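Local atomic coordinates of hypothetical transcriptional regulator yurK (PDB entry 2IKK), a protein that is uncharacterised but probably binds DNA and regulates transcription as a GntR-family member, this chain being its C-terminal UTRA domain. Residues A[79-90]-A[97-107]. Residues are numbered along the deposited sequence; the frame is centred on the assembly and turned at random.
Sequences YPLDLFPGIDTF and MHDILKQQYKV. With SO4 (sulfate ion), chain C.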
loop_
_atom_site.group_PDB
_atom_site.type_symbol
_atom_site.label_atom_id
_atom_site.label_comp_id
_atom_site.label_asym_id
_atom_site.label_seq_id
_atom_site.Cartn_x
_atom_site.Cartn_y
_atom_site.Cartn_z
ATOM N N TYR A 79 -11.440 -14.515 14.990
ATOM C CA TYR A 79 -10.690 -14.946 16.172
ATOM C C TYR A 79 -11.000 -16.411 16.387
ATOM O O TYR A 79 -12.122 -16.775 16.464
ATOM C CB TYR A 79 -11.138 -14.172 17.458
ATOM C CG TYR A 79 -10.898 -12.703 17.398
ATOM C CD1 TYR A 79 -9.647 -12.147 17.669
ATOM C CD2 TYR A 79 -11.941 -11.843 16.987
ATOM C CE1 TYR A 79 -9.467 -10.732 17.627
ATOM C CE2 TYR A 79 -11.763 -10.476 16.930
ATOM C CZ TYR A 79 -10.519 -9.946 17.197
ATOM O OH TYR A 79 -10.345 -8.599 17.111
ATOM N N PRO A 80 -9.982 -17.226 16.538
ATOM C CA PRO A 80 -10.240 -18.639 16.766
ATOM C C PRO A 80 -10.700 -18.864 18.215
ATOM O O PRO A 80 -9.978 -18.554 19.122
ATOM C CB PRO A 80 -8.915 -19.282 16.524
ATOM C CG PRO A 80 -7.870 -18.146 16.676
ATOM C CD PRO A 80 -8.581 -16.864 16.415
ATOM N N LEU A 81 -11.860 -19.490 18.369
ATOM C CA LEU A 81 -12.442 -19.694 19.690
ATOM C C LEU A 81 -11.665 -20.736 20.501
ATOM O O LEU A 81 -11.673 -20.721 21.741
ATOM C CB LEU A 81 -13.872 -20.176 19.583
ATOM C CG LEU A 81 -15.096 -19.286 19.843
ATOM C CD1 LEU A 81 -14.931 -18.090 20.883
ATOM C CD2 LEU A 81 -15.809 -18.868 18.506
ATOM N N ASP A 82 -10.950 -21.584 19.805
ATOM C CA ASP A 82 -10.143 -22.584 20.505
ATOM C C ASP A 82 -8.943 -21.957 21.239
ATOM O O ASP A 82 -8.422 -22.539 22.211
ATOM C CB ASP A 82 -9.738 -23.672 19.514
ATOM C CG ASP A 82 -10.940 -24.649 19.189
ATOM O OD1 ASP A 82 -11.598 -25.134 20.150
ATOM O OD2 ASP A 82 -11.303 -24.905 18.005
ATOM N N LEU A 83 -8.446 -20.812 20.755
ATOM C CA LEU A 83 -7.335 -20.161 21.416
ATOM C C LEU A 83 -7.843 -19.158 22.441
ATOM O O LEU A 83 -7.168 -18.902 23.477
ATOM C CB LEU A 83 -6.486 -19.416 20.392
ATOM C CG LEU A 83 -5.261 -20.067 19.740
ATOM C CD1 LEU A 83 -5.851 -21.056 18.761
ATOM C CD2 LEU A 83 -4.427 -18.918 19.047
ATOM N N PHE A 84 -8.995 -18.550 22.121
ATOM C CA PHE A 84 -9.607 -17.467 22.883
ATOM C C PHE A 84 -11.009 -17.846 23.308
ATOM O O PHE A 84 -12.014 -17.233 22.919
ATOM C CB PHE A 84 -9.543 -16.134 22.088
ATOM C CG PHE A 84 -8.148 -15.807 21.579
ATOM C CD1 PHE A 84 -7.185 -15.459 22.465
ATOM C CD2 PHE A 84 -7.822 -15.837 20.209
ATOM C CE1 PHE A 84 -5.852 -15.175 22.060
ATOM C CE2 PHE A 84 -6.551 -15.572 19.784
ATOM C CZ PHE A 84 -5.528 -15.240 20.724
ATOM N N PRO A 85 -11.116 -18.876 24.164
ATOM C CA PRO A 85 -12.473 -19.316 24.464
ATOM C C PRO A 85 -13.360 -18.181 25.105
ATOM O O PRO A 85 -12.873 -17.404 25.920
ATOM C CB PRO A 85 -12.246 -20.532 25.410
ATOM C CG PRO A 85 -10.874 -20.282 26.008
ATOM C CD PRO A 85 -10.082 -19.643 24.874
ATOM N N GLY A 86 -14.616 -18.063 24.648
ATOM C CA GLY A 86 -15.520 -17.033 25.127
ATOM C C GLY A 86 -15.218 -15.589 24.705
ATOM O O GLY A 86 -15.770 -14.657 25.279
ATOM N N ILE A 87 -14.372 -15.391 23.695
ATOM C CA ILE A 87 -13.910 -14.000 23.359
ATOM C C ILE A 87 -15.086 -13.160 22.808
ATOM O O ILE A 87 -15.169 -11.941 23.002
ATOM C CB ILE A 87 -12.694 -13.971 22.387
ATOM C CG1 ILE A 87 -12.150 -12.515 22.252
ATOM C CG2 ILE A 87 -13.097 -14.633 21.029
ATOM C CD1 ILE A 87 -10.651 -12.469 21.793
ATOM N N ASP A 88 -16.054 -13.806 22.201
ATOM C CA ASP A 88 -17.269 -13.091 21.764
ATOM C C ASP A 88 -18.018 -12.338 22.885
ATOM O O ASP A 88 -18.769 -11.370 22.629
ATOM C CB ASP A 88 -18.254 -14.037 21.075
ATOM C CG ASP A 88 -18.566 -15.268 21.894
ATOM O OD1 ASP A 88 -17.631 -15.937 22.386
ATOM O OD2 ASP A 88 -19.759 -15.576 22.054
ATOM N N THR A 89 -17.872 -12.829 24.115
ATOM C CA THR A 89 -18.629 -12.268 25.233
ATOM C C THR A 89 -18.082 -10.891 25.631
ATOM O O THR A 89 -18.773 -10.151 26.344
ATOM C CB THR A 89 -18.695 -13.260 26.445
ATOM O OG1 THR A 89 -17.394 -13.324 27.049
ATOM C CG2 THR A 89 -19.121 -14.664 25.999
ATOM N N PHE A 90 -16.867 -10.545 25.171
ATOM C CA PHE A 90 -16.269 -9.238 25.441
ATOM C C PHE A 90 -16.574 -8.173 24.394
ATOM O O PHE A 90 -16.194 -7.016 24.589
ATOM C CB PHE A 90 -14.736 -9.367 25.647
ATOM C CG PHE A 90 -14.371 -10.334 26.743
ATOM C CD1 PHE A 90 -14.624 -10.013 28.111
ATOM C CD2 PHE A 90 -13.855 -11.581 26.434
ATOM C CE1 PHE A 90 -14.338 -10.939 29.132
ATOM C CE2 PHE A 90 -13.547 -12.527 27.447
ATOM C CZ PHE A 90 -13.837 -12.199 28.815
HETATM N N MSE A 97 -10.166 -4.597 21.128
HETATM C CA MSE A 97 -9.915 -6.020 21.104
HETATM C C MSE A 97 -8.467 -6.323 21.521
HETATM O O MSE A 97 -8.164 -7.345 22.116
HETATM C CB MSE A 97 -10.281 -6.633 19.755
HETATM C CG MSE A 97 -11.808 -6.495 19.436
HETATM SE SE MSE A 97 -12.966 -7.277 20.770
HETATM C CE MSE A 97 -12.665 -9.227 20.413
ATOM N N HIS A 98 -7.569 -5.394 21.279
ATOM C CA HIS A 98 -6.195 -5.610 21.742
ATOM C C HIS A 98 -6.128 -5.612 23.252
ATOM O O HIS A 98 -5.480 -6.481 23.857
ATOM C CB HIS A 98 -5.259 -4.610 21.128
ATOM C CG HIS A 98 -4.833 -5.006 19.757
ATOM N ND1 HIS A 98 -5.672 -4.892 18.667
ATOM C CD2 HIS A 98 -3.697 -5.571 19.297
ATOM C CE1 HIS A 98 -5.064 -5.358 17.591
ATOM N NE2 HIS A 98 -3.871 -5.802 17.948
ATOM N N ASP A 99 -6.904 -4.723 23.870
ATOM C CA ASP A 99 -7.085 -4.757 25.336
ATOM C C ASP A 99 -7.657 -6.065 25.898
ATOM O O ASP A 99 -7.173 -6.560 26.923
ATOM C CB ASP A 99 -7.981 -3.584 25.745
ATOM C CG ASP A 99 -7.210 -2.314 25.933
ATOM O OD1 ASP A 99 -5.969 -2.307 25.668
ATOM O OD2 ASP A 99 -7.852 -1.321 26.360
ATOM N N ILE A 100 -8.649 -6.645 25.201
ATOM C CA ILE A 100 -9.285 -7.909 25.597
ATOM C C ILE A 100 -8.237 -9.004 25.483
ATOM O O ILE A 100 -8.025 -9.756 26.411
ATOM C CB ILE A 100 -10.525 -8.231 24.682
ATOM C CG1 ILE A 100 -11.652 -7.240 25.001
ATOM C CG2 ILE A 100 -11.019 -9.668 24.820
ATOM C CD1 ILE A 100 -11.937 -6.997 26.547
ATOM N N LEU A 101 -7.530 -9.063 24.378
ATOM C CA LEU A 101 -6.526 -10.105 24.218
ATOM C C LEU A 101 -5.481 -10.031 25.325
ATOM O O LEU A 101 -5.129 -11.043 25.921
ATOM C CB LEU A 101 -5.810 -9.973 22.856
ATOM C CG LEU A 101 -6.679 -10.403 21.639
ATOM C CD1 LEU A 101 -6.002 -9.871 20.326
ATOM C CD2 LEU A 101 -6.882 -11.855 21.557
ATOM N N LYS A 102 -4.996 -8.835 25.591
ATOM C CA LYS A 102 -4.021 -8.592 26.651
ATOM C C LYS A 102 -4.514 -8.919 28.061
ATOM O O LYS A 102 -3.884 -9.740 28.784
ATOM C CB LYS A 102 -3.502 -7.186 26.551
ATOM C CG LYS A 102 -2.337 -6.937 27.499
ATOM C CD LYS A 102 -1.399 -5.992 26.874
ATOM C CE LYS A 102 -0.309 -5.622 27.861
ATOM N NZ LYS A 102 0.102 -4.216 27.580
ATOM N N GLN A 103 -5.634 -8.312 28.470
ATOM C CA GLN A 103 -6.116 -8.588 29.849
ATOM C C GLN A 103 -6.777 -9.958 30.058
ATOM O O GLN A 103 -6.587 -10.615 31.100
ATOM C CB GLN A 103 -6.996 -7.416 30.381
ATOM C CG GLN A 103 -6.340 -6.457 31.401
ATOM C CD GLN A 103 -4.797 -6.310 31.276
ATOM O OE1 GLN A 103 -4.029 -6.801 32.129
ATOM N NE2 GLN A 103 -4.354 -5.660 30.217
ATOM N N GLN A 104 -7.545 -10.436 29.084
ATOM C CA GLN A 104 -8.284 -11.649 29.305
ATOM C C GLN A 104 -7.430 -12.869 28.992
ATOM O O GLN A 104 -7.583 -13.919 29.651
ATOM C CB GLN A 104 -9.576 -11.695 28.465
ATOM C CG GLN A 104 -10.638 -10.652 28.934
ATOM C CD GLN A 104 -10.977 -10.751 30.435
ATOM O OE1 GLN A 104 -11.049 -9.745 31.121
ATOM N NE2 GLN A 104 -11.233 -11.950 30.902
ATOM N N TYR A 105 -6.571 -12.748 27.972
ATOM C CA TYR A 105 -5.827 -13.911 27.503
ATOM C C TYR A 105 -4.302 -13.849 27.651
ATOM O O TYR A 105 -3.615 -14.818 27.300
ATOM C CB TYR A 105 -6.221 -14.217 26.048
ATOM C CG TYR A 105 -7.699 -14.417 25.913
ATOM C CD1 TYR A 105 -8.520 -13.361 25.484
ATOM C CD2 TYR A 105 -8.293 -15.646 26.218
ATOM C CE1 TYR A 105 -9.878 -13.512 25.402
ATOM C CE2 TYR A 105 -9.638 -15.807 26.128
ATOM C CZ TYR A 105 -10.426 -14.746 25.668
ATOM O OH TYR A 105 -11.774 -14.933 25.613
ATOM N N LYS A 106 -3.787 -12.743 28.198
ATOM C CA LYS A 106 -2.343 -12.467 28.311
ATOM C C LYS A 106 -1.619 -12.601 26.936
ATOM O O LYS A 106 -0.479 -13.037 26.843
ATOM C CB LYS A 106 -1.721 -13.401 29.369
ATOM C CG LYS A 106 -2.492 -13.367 30.709
ATOM C CD LYS A 106 -2.750 -11.939 31.150
ATOM C CE LYS A 106 -3.510 -11.916 32.485
ATOM N NZ LYS A 106 -4.038 -10.558 32.696
ATOM N N VAL A 107 -2.288 -12.176 25.874
ATOM C CA VAL A 107 -1.687 -12.240 24.557
ATOM C C VAL A 107 -1.469 -10.839 24.011
ATOM O O VAL A 107 -2.361 -9.952 24.054
ATOM C CB VAL A 107 -2.563 -13.150 23.582
ATOM C CG1 VAL A 107 -2.190 -12.958 22.108
ATOM C CG2 VAL A 107 -2.460 -14.662 23.987
HETATM S S SO4 C . -8.913 -2.654 18.459
HETATM O O1 SO4 C . -10.236 -3.195 18.767
HETATM O O2 SO4 C . -8.811 -1.257 18.894
HETATM O O3 SO4 C . -8.668 -2.766 17.046
HETATM O O4 SO4 C . -7.846 -3.363 19.214
#
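Tyr79, at the end of strand 71-80, meets the first turn of helix 97-105, which in this UTRA domain lies against the antiparallel sheet. Its OH comes 3.3 Å from CB of the selenomethionine Met97, whose chain, bent at chi2 and chi3, brings CE obliquely against the tyrosine ring, off its centre, 3.8 Å from CE2. The same helix start holds a sulfate, probably from the crystallisation liquor: Met97 N donates to O1, His98 N and ND1 to O4, and Arg63 adds a further bond. Phe84 is wedged between sheet and helix, with Ile152 of strand 150-160 also touching it. Leu101 CD2 sits over one face, 3.7 Å from the ring centroid, while Val107 CG2 lies at the edge. Phe84 turns its own edge to the face of Tyr105, planes at 77°, in a T-shaped pair. With CG anti to its carbonyl carbon (chi1 -56°), Tyr105 extends from the last helical turn to the type II turn 84-87, where OH donates to Pro85 O at 2.7 Å, from above the carbonyl plane. A leucine in place of Tyr105 would probably leave Pro85 O without this donor and the Phe84 edge without the aromatic face it points at. Ile87 CD1 packs against both Leu101 CD2 and Tyr105 CE1. Phe90 closes the contact: its CB packs on Ile100 CD1, Gln104 CG covers one ring face, and Tyr105 OH lies in plane at the edge, 3.5 Å from CE2.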